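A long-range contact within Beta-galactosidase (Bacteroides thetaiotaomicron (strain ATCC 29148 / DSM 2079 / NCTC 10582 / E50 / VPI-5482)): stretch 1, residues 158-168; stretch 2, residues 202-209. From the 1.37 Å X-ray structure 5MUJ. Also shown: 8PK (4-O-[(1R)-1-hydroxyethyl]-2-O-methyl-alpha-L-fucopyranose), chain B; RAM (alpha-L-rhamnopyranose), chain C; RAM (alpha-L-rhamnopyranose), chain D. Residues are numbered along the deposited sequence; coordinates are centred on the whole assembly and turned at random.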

ATOM      1  N   TYR A 158      -5.096  -8.949  14.333  1.00 14.12           N
ATOM      2  CA  TYR A 158      -4.930  -7.907  13.344  1.00 12.88           C
ATOM      3  C   TYR A 158      -3.540  -7.240  13.430  1.00 13.51           C
ATOM      4  O   TYR A 158      -3.203  -6.612  14.431  1.00 16.01           O
ATOM      5  CB  TYR A 158      -6.015  -6.863  13.491  1.00 11.86           C
ATOM      6  CG  TYR A 158      -6.068  -5.866  12.350  1.00 13.60           C
ATOM      7  CD1 TYR A 158      -6.574  -6.250  11.096  1.00 12.31           C
ATOM      8  CD2 TYR A 158      -5.631  -4.549  12.499  1.00 14.34           C
ATOM      9  CE1 TYR A 158      -6.655  -5.342  10.030  1.00 14.72           C
ATOM     10  CE2 TYR A 158      -5.694  -3.644  11.438  1.00 13.59           C
ATOM     11  CZ  TYR A 158      -6.214  -4.040  10.210  1.00 13.29           C
ATOM     12  OH  TYR A 158      -6.280  -3.127   9.180  1.00 13.29           O
ATOM     13  N   GLU A 159      -2.780  -7.374  12.357  1.00 12.21           N
ATOM     14  CA  GLU A 159      -1.457  -6.788  12.191  1.00 14.40           C
ATOM     15  C   GLU A 159      -0.544  -7.153  13.367  1.00 15.42           C
ATOM     16  O   GLU A 159      -0.334  -8.331  13.600  1.00 15.18           O
ATOM     17  CB  GLU A 159      -1.551  -5.294  11.857  1.00 13.84           C
ATOM     18  CG  GLU A 159      -2.226  -5.057  10.496  1.00 15.00           C
ATOM     19  CD  GLU A 159      -2.029  -3.681   9.873  1.00 16.06           C
ATOM     20  OE1 GLU A 159      -1.686  -2.722  10.597  1.00 16.39           O
ATOM     21  OE2 GLU A 159      -2.270  -3.533   8.647  1.00 17.16           O
ATOM     22  N   ALA A 160      -0.058  -6.153  14.107  1.00 15.58           N
ATOM     23  CA  ALA A 160       0.981  -6.345  15.094  1.00 13.98           C
ATOM     24  C   ALA A 160       0.452  -6.479  16.502  1.00 16.93           C
ATOM     25  O   ALA A 160       1.208  -6.334  17.438  1.00 20.97           O
ATOM     26  CB  ALA A 160       2.015  -5.229  15.021  1.00 14.43           C
ATOM     27  N   VAL A 161      -0.834  -6.754  16.678  1.00 17.19           N
ATOM     28  CA  VAL A 161      -1.403  -6.835  18.037  1.00 17.55           C
ATOM     29  C   VAL A 161      -0.780  -7.918  18.957  1.00 17.50           C
ATOM     30  O   VAL A 161      -0.691  -7.696  20.169  1.00 19.53           O
ATOM     31  CB  VAL A 161      -2.954  -6.977  17.973  1.00 19.19           C
ATOM     32  CG1 VAL A 161      -3.370  -8.333  17.427  1.00 18.51           C
ATOM     33  CG2 VAL A 161      -3.598  -6.729  19.329  1.00 22.06           C
ATOM     34  N   LYS A 162      -0.401  -9.076  18.407  1.00 18.49           N
ATOM     35  CA  LYS A 162       0.222 -10.176  19.193  1.00 19.16           C
ATOM     36  C   LYS A 162       1.743 -10.299  19.066  1.00 17.88           C
ATOM     37  O   LYS A 162       2.393 -10.876  19.948  1.00 23.26           O
ATOM     38  CB  LYS A 162      -0.429 -11.537  18.883  1.00 19.21           C
ATOM     39  CG  LYS A 162      -1.863 -11.723  19.386  1.00 15.56           C
ATOM     40  CD  LYS A 162      -2.132 -11.334  20.839  1.00 21.94           C
ATOM     41  CE  LYS A 162      -3.620 -11.213  21.134  1.00 26.59           C
ATOM     42  NZ  LYS A 162      -4.389 -12.450  20.831  1.00 31.59           N
ATOM     43  N   ALA A 163       2.297  -9.764  17.986  1.00 13.44           N
ATOM     44  CA  ALA A 163       3.713  -9.872  17.691  1.00 15.08           C
ATOM     45  C   ALA A 163       4.051  -8.889  16.590  1.00 16.12           C
ATOM     46  O   ALA A 163       3.186  -8.524  15.806  1.00 15.60           O
ATOM     47  CB  ALA A 163       4.101 -11.295  17.267  1.00 15.23           C
ATOM     48  N   PRO A 164       5.319  -8.506  16.465  1.00 16.84           N
ATOM     49  CA  PRO A 164       5.702  -7.557  15.431  1.00 15.85           C
ATOM     50  C   PRO A 164       5.614  -8.105  13.996  1.00 15.45           C
ATOM     51  O   PRO A 164       5.531  -9.325  13.766  1.00 16.21           O
ATOM     52  CB  PRO A 164       7.146  -7.146  15.822  1.00 17.26           C
ATOM     53  CG  PRO A 164       7.635  -8.254  16.651  1.00 20.62           C
ATOM     54  CD  PRO A 164       6.436  -8.757  17.400  1.00 17.73           C
ATOM     55  N   LEU A 165       5.627  -7.182  13.044  1.00 13.67           N
ATOM     56  CA  LEU A 165       5.631  -7.552  11.626  1.00 11.47           C
ATOM     57  C   LEU A 165       6.931  -7.117  10.959  1.00 12.46           C
ATOM     58  O   LEU A 165       7.497  -6.067  11.311  1.00 12.40           O
ATOM     59  CB  LEU A 165       4.431  -6.979  10.925  1.00 10.88           C
ATOM     60  CG  LEU A 165       3.118  -7.167  11.628  1.00 11.76           C
ATOM     61  CD1 LEU A 165       2.210  -5.996  11.255  1.00 15.00           C
ATOM     62  CD2 LEU A 165       2.484  -8.499  11.284  1.00 13.97           C
ATOM     63  N   PHE A 166       7.469  -7.980  10.100  1.00 11.80           N
ATOM     64  CA  PHE A 166       8.729  -7.751   9.419  1.00 12.12           C
ATOM     65  C   PHE A 166       8.515  -7.797   7.915  1.00 12.33           C
ATOM     66  O   PHE A 166       7.503  -8.363   7.469  1.00 15.66           O
ATOM     67  CB  PHE A 166       9.802  -8.797   9.826  1.00 13.09           C
ATOM     68  CG  PHE A 166       9.859  -9.101  11.295  1.00 15.81           C
ATOM     69  CD1 PHE A 166       9.876  -8.078  12.243  1.00 15.66           C
ATOM     70  CD2 PHE A 166       9.892 -10.409  11.735  1.00 15.53           C
ATOM     71  CE1 PHE A 166       9.921  -8.367  13.603  1.00 15.86           C
ATOM     72  CE2 PHE A 166       9.951 -10.705  13.095  1.00 18.38           C
ATOM     73  CZ  PHE A 166       9.950  -9.676  14.019  1.00 17.86           C
ATOM     74  N   VAL A 167       9.453  -7.274   7.124  1.00 11.55           N
ATOM     75  CA  VAL A 167       9.371  -7.300   5.647  1.00 11.22           C
ATOM     76  C   VAL A 167       9.868  -8.618   5.069  1.00 11.73           C
ATOM     77  O   VAL A 167      11.010  -8.968   5.121  1.00 12.88           O
ATOM     78  CB  VAL A 167      10.136  -6.108   4.957  1.00 10.68           C
ATOM     79  CG1 VAL A 167       9.833  -5.969   3.444  1.00  8.56           C
ATOM     80  CG2 VAL A 167       9.722  -4.806   5.583  1.00 13.12           C
ATOM     81  N   GLY A 168       8.983  -9.342   4.396  1.00 12.16           N
ATOM     82  CA  GLY A 168       9.381 -10.528   3.659  1.00 11.76           C
ATOM     83  C   GLY A 168       9.523 -10.320   2.147  1.00 11.21           C
ATOM     84  O   GLY A 168       9.105  -9.303   1.605  1.00 13.59           O
ATOM     85  N   LYS A 202      11.625   0.659  14.866  1.00 16.11           N
ATOM     86  CA  LYS A 202      11.890  -0.319  15.969  1.00 14.60           C
ATOM     87  C   LYS A 202      10.696  -1.099  16.488  1.00 17.15           C
ATOM     88  O   LYS A 202      10.891  -2.169  17.014  1.00 19.70           O
ATOM     89  CB  LYS A 202      12.590   0.310  17.191  1.00 15.56           C
ATOM     90  CG  LYS A 202      13.959   0.850  16.920  1.00 15.82           C
ATOM     91  CD  LYS A 202      15.009  -0.204  16.689  1.00 16.96           C
ATOM     92  CE  LYS A 202      16.360   0.462  16.483  1.00 22.11           C
ATOM     93  NZ  LYS A 202      16.998   0.829  17.787  1.00 27.02           N
ATOM     94  N   LEU A 203       9.472  -0.571  16.315  1.00 17.14           N
ATOM     95  CA  LEU A 203       8.282  -1.211  16.872  1.00 15.72           C
ATOM     96  C   LEU A 203       7.745  -2.353  15.983  1.00 15.52           C
ATOM     97  O   LEU A 203       7.420  -3.440  16.453  1.00 18.25           O
ATOM     98  CB  LEU A 203       7.191  -0.170  17.141  1.00 13.72           C
ATOM     99  CG  LEU A 203       7.619   0.895  18.171  1.00 15.86           C
ATOM    100  CD1 LEU A 203       6.599   2.025  18.339  1.00 15.01           C
ATOM    101  CD2 LEU A 203       7.923   0.250  19.527  1.00 15.46           C
ATOM    102  N   THR A 204       7.678  -2.088  14.689  1.00 14.14           N
ATOM    103  CA  THR A 204       7.139  -3.049  13.717  1.00 14.26           C
ATOM    104  C   THR A 204       7.282  -2.402  12.361  1.00 13.73           C
ATOM    105  O   THR A 204       7.308  -1.184  12.239  1.00 16.85           O
ATOM    106  CB  THR A 204       5.671  -3.439  14.015  1.00 15.82           C
ATOM    107  OG1 THR A 204       5.150  -4.216  12.931  1.00 18.02           O
ATOM    108  CG2 THR A 204       4.798  -2.202  14.220  1.00 18.89           C
ATOM    109  N   GLN A 205       7.394  -3.234  11.346  1.00 14.97           N
ATOM    110  CA  GLN A 205       7.350  -2.778   9.967  1.00 13.65           C
ATOM    111  C   GLN A 205       5.948  -2.994   9.440  1.00 14.90           C
ATOM    112  O   GLN A 205       5.185  -3.809   9.967  1.00 20.32           O
ATOM    113  CB  GLN A 205       8.476  -3.423   9.139  1.00 14.27           C
ATOM    114  CG  GLN A 205       9.840  -2.893   9.715  1.00 14.79           C
ATOM    115  CD  GLN A 205      11.045  -3.787   9.576  1.00 16.87           C
ATOM    116  OE1 GLN A 205      12.200  -3.323   9.785  1.00 22.17           O
ATOM    117  NE2 GLN A 205      10.826  -5.050   9.376  1.00 16.80           N
ATOM    118  N   TYR A 206       5.582  -2.174   8.479  1.00 12.83           N
ATOM    119  CA  TYR A 206       4.268  -2.318   7.860  1.00 11.15           C
ATOM    120  C   TYR A 206       4.429  -2.454   6.307  1.00 12.10           C
ATOM    121  O   TYR A 206       5.280  -3.253   5.857  1.00 14.71           O
ATOM    122  CB  TYR A 206       3.345  -1.202   8.267  1.00 12.42           C
ATOM    123  CG  TYR A 206       2.962  -1.161   9.718  1.00 11.73           C
ATOM    124  CD1 TYR A 206       2.010  -2.032  10.225  1.00 11.08           C
ATOM    125  CD2 TYR A 206       3.527  -0.234  10.598  1.00 12.69           C
ATOM    126  CE1 TYR A 206       1.590  -1.992  11.529  1.00 13.13           C
ATOM    127  CE2 TYR A 206       3.139  -0.210  11.925  1.00 13.18           C
ATOM    128  CZ  TYR A 206       2.193  -1.079  12.396  1.00 15.23           C
ATOM    129  OH  TYR A 206       1.793  -0.996  13.709  1.00 17.78           O
ATOM    130  N   LYS A 207       3.643  -1.723   5.498  1.00 11.24           N
ATOM    131  CA  LYS A 207       3.696  -1.911   4.011  1.00 10.42           C
ATOM    132  C   LYS A 207       5.070  -1.531   3.466  1.00 11.04           C
ATOM    133  O   LYS A 207       5.741  -0.665   4.086  1.00 12.63           O
ATOM    134  CB  LYS A 207       2.585  -1.108   3.288  1.00 12.37           C
ATOM    135  CG  LYS A 207       2.779  -1.006   1.791  1.00 12.50           C
ATOM    136  CD  LYS A 207       1.535  -0.631   0.977  1.00 14.91           C
ATOM    137  CE  LYS A 207       1.859  -0.548  -0.509  1.00 15.04           C
ATOM    138  NZ  LYS A 207       0.621  -0.286  -1.311  1.00 15.02           N
ATOM    139  N   SER A 208       5.532  -2.231   2.429  1.00 10.12           N
ATOM    140  CA  SER A 208       6.711  -1.924   1.636  1.00  9.23           C
ATOM    141  C   SER A 208       6.392  -2.037   0.151  1.00 10.52           C
ATOM    142  O   SER A 208       5.456  -2.740  -0.229  1.00 14.04           O
ATOM    143  CB  SER A 208       7.824  -2.940   1.942  1.00  9.42           C
ATOM    144  OG  SER A 208       7.370  -4.256   1.596  1.00 11.32           O
ATOM    145  N   THR A 209       7.156  -1.353  -0.688  1.00 10.25           N
ATOM    146  CA  THR A 209       7.080  -1.543  -2.161  1.00 11.09           C
ATOM    147  C   THR A 209       8.471  -1.295  -2.682  1.00 11.14           C
ATOM    148  O   THR A 209       9.125  -0.330  -2.244  1.00 12.56           O
ATOM    149  CB  THR A 209       6.064  -0.608  -2.841  1.00 12.85           C
ATOM    150  OG1 THR A 209       4.748  -1.010  -2.473  1.00 14.73           O
ATOM    151  CG2 THR A 209       6.190  -0.677  -4.329  1.00 13.71           C
TER
HETATM  152  O9  8PK B   8       3.236  -3.170  19.581  1.00 31.44           O
HETATM  153  C8  8PK B   8       3.433  -2.710  18.249  1.00 27.43           C
HETATM  154  C10 8PK B   8       4.034  -3.805  17.396  1.00 28.46           C
HETATM  155  O4  8PK B   8       2.189  -2.247  17.702  1.00 27.62           O
HETATM  156  C4  8PK B   8       1.543  -1.259  18.509  1.00 26.30           C
HETATM  157  C5  8PK B   8       0.045  -1.362  18.306  1.00 25.75           C
HETATM  158  C6  8PK B   8      -0.474  -2.767  18.632  1.00 29.69           C
HETATM  159  O5  8PK B   8      -0.286  -1.014  16.942  1.00 24.10           O
HETATM  160  C3  8PK B   8       2.038   0.145  18.174  1.00 27.70           C
HETATM  161  O3  8PK B   8       3.450   0.292  18.355  1.00 28.67           O
HETATM  162  C2  8PK B   8       1.696   0.442  16.733  1.00 27.18           C
HETATM  163  O2  8PK B   8       2.133   1.776  16.444  1.00 30.36           O
HETATM  164  C7  8PK B   8       3.257   1.847  15.555  1.00 30.05           C
HETATM  165  C1  8PK B   8       0.192   0.271  16.505  1.00 24.79           C
HETATM  166  C1  RAM C   6      -3.854   0.922  11.516  1.00 16.05           C
HETATM  167  C2  RAM C   6      -3.721   0.118  10.248  1.00 16.96           C
HETATM  168  C3  RAM C   6      -5.106  -0.002   9.614  1.00 14.81           C
HETATM  169  C4  RAM C   6      -5.630   1.413   9.363  1.00 15.73           C
HETATM  170  C5  RAM C   6      -5.649   2.344  10.584  1.00 14.63           C
HETATM  171  C6  RAM C   6      -5.771   3.806  10.191  1.00 14.55           C
HETATM  172  O2  RAM C   6      -2.784   0.800   9.373  1.00 16.13           O
HETATM  173  O3  RAM C   6      -5.077  -0.763   8.404  1.00 15.73           O
HETATM  174  O4  RAM C   6      -6.980   1.317   8.941  1.00 15.32           O
HETATM  175  O5  RAM C   6      -4.537   2.191  11.502  1.00 14.93           O
HETATM  176  C1  RAM D   2      -3.279  -4.308  23.732  1.00 41.61           C
HETATM  177  C2  RAM D   2      -3.474  -4.427  22.244  1.00 40.90           C
HETATM  178  C3  RAM D   2      -3.373  -3.079  21.567  1.00 34.22           C
HETATM  179  C4  RAM D   2      -2.030  -2.427  21.924  1.00 38.28           C
HETATM  180  C5  RAM D   2      -1.739  -2.415  23.429  1.00 44.35           C
HETATM  181  C6  RAM D   2      -0.269  -2.117  23.725  1.00 49.77           C
HETATM  182  O2  RAM D   2      -2.419  -5.295  21.810  1.00 43.80           O
HETATM  183  O3  RAM D   2      -3.499  -3.302  20.154  1.00 40.84           O
HETATM  184  O4  RAM D   2      -2.455  -1.137  21.476  1.00 30.25           O
HETATM  185  O5  RAM D   2      -2.031  -3.669  24.042  1.00 48.08           O
HETATM  186  O   HOH W   1      -0.118  -2.816  14.796  1.00 30.91           O

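Two hydrogen bonds, both made by L165, join the stretches. Its backbone N donates to OG1 of T204 (3.0 Å), and its carbonyl O accepts from the backbone N of Q205 (2.8 Å), so both polar groups of this buried leucine's backbone are satisfied by consecutive residues. A hydroxyl suits this place because it can serve twice: OG1 of T204 accepts from L165 N while donating its proton to O of Q205 at 3.0 Å. Threonine also carries a methyl, and CG2 of T204 lies 3.6 Å from C10 of 8PK.

Q205 has more of its surface covered by the other stretch (84 Å²) than any other residue here. Its CA-to-CB bond points toward the first stretch, and NE2 of Q205 lies 3.4 Å from CA of F166, at the edge of the phenyl ring. NE2 of Q205 also lies 3.5 Å from N of V167, but both are donors and no bond forms; NE2 is hydrogen-bonded elsewhere in the structure.

Beyond the hydrogen bonds the stretches touch by packing, and one contact is purely apolar: CD1 of L165 lies 4.1 Å from CE1 of Y206. Two others set a carbon against a hydroxyl oxygen: CG1 of V167 lies 3.5 Å from OG of S208, a hydroxyl hydrogen-bonded elsewhere, and the small CB of A160 fits 3.9 Å from OG1 of T204. A water links the stretches to the ligand: it receives a weak bond from A160 N (3.4 Å), bonds OH of Y206 (2.9 Å) and donates to O5 of 8PK (2.8 Å).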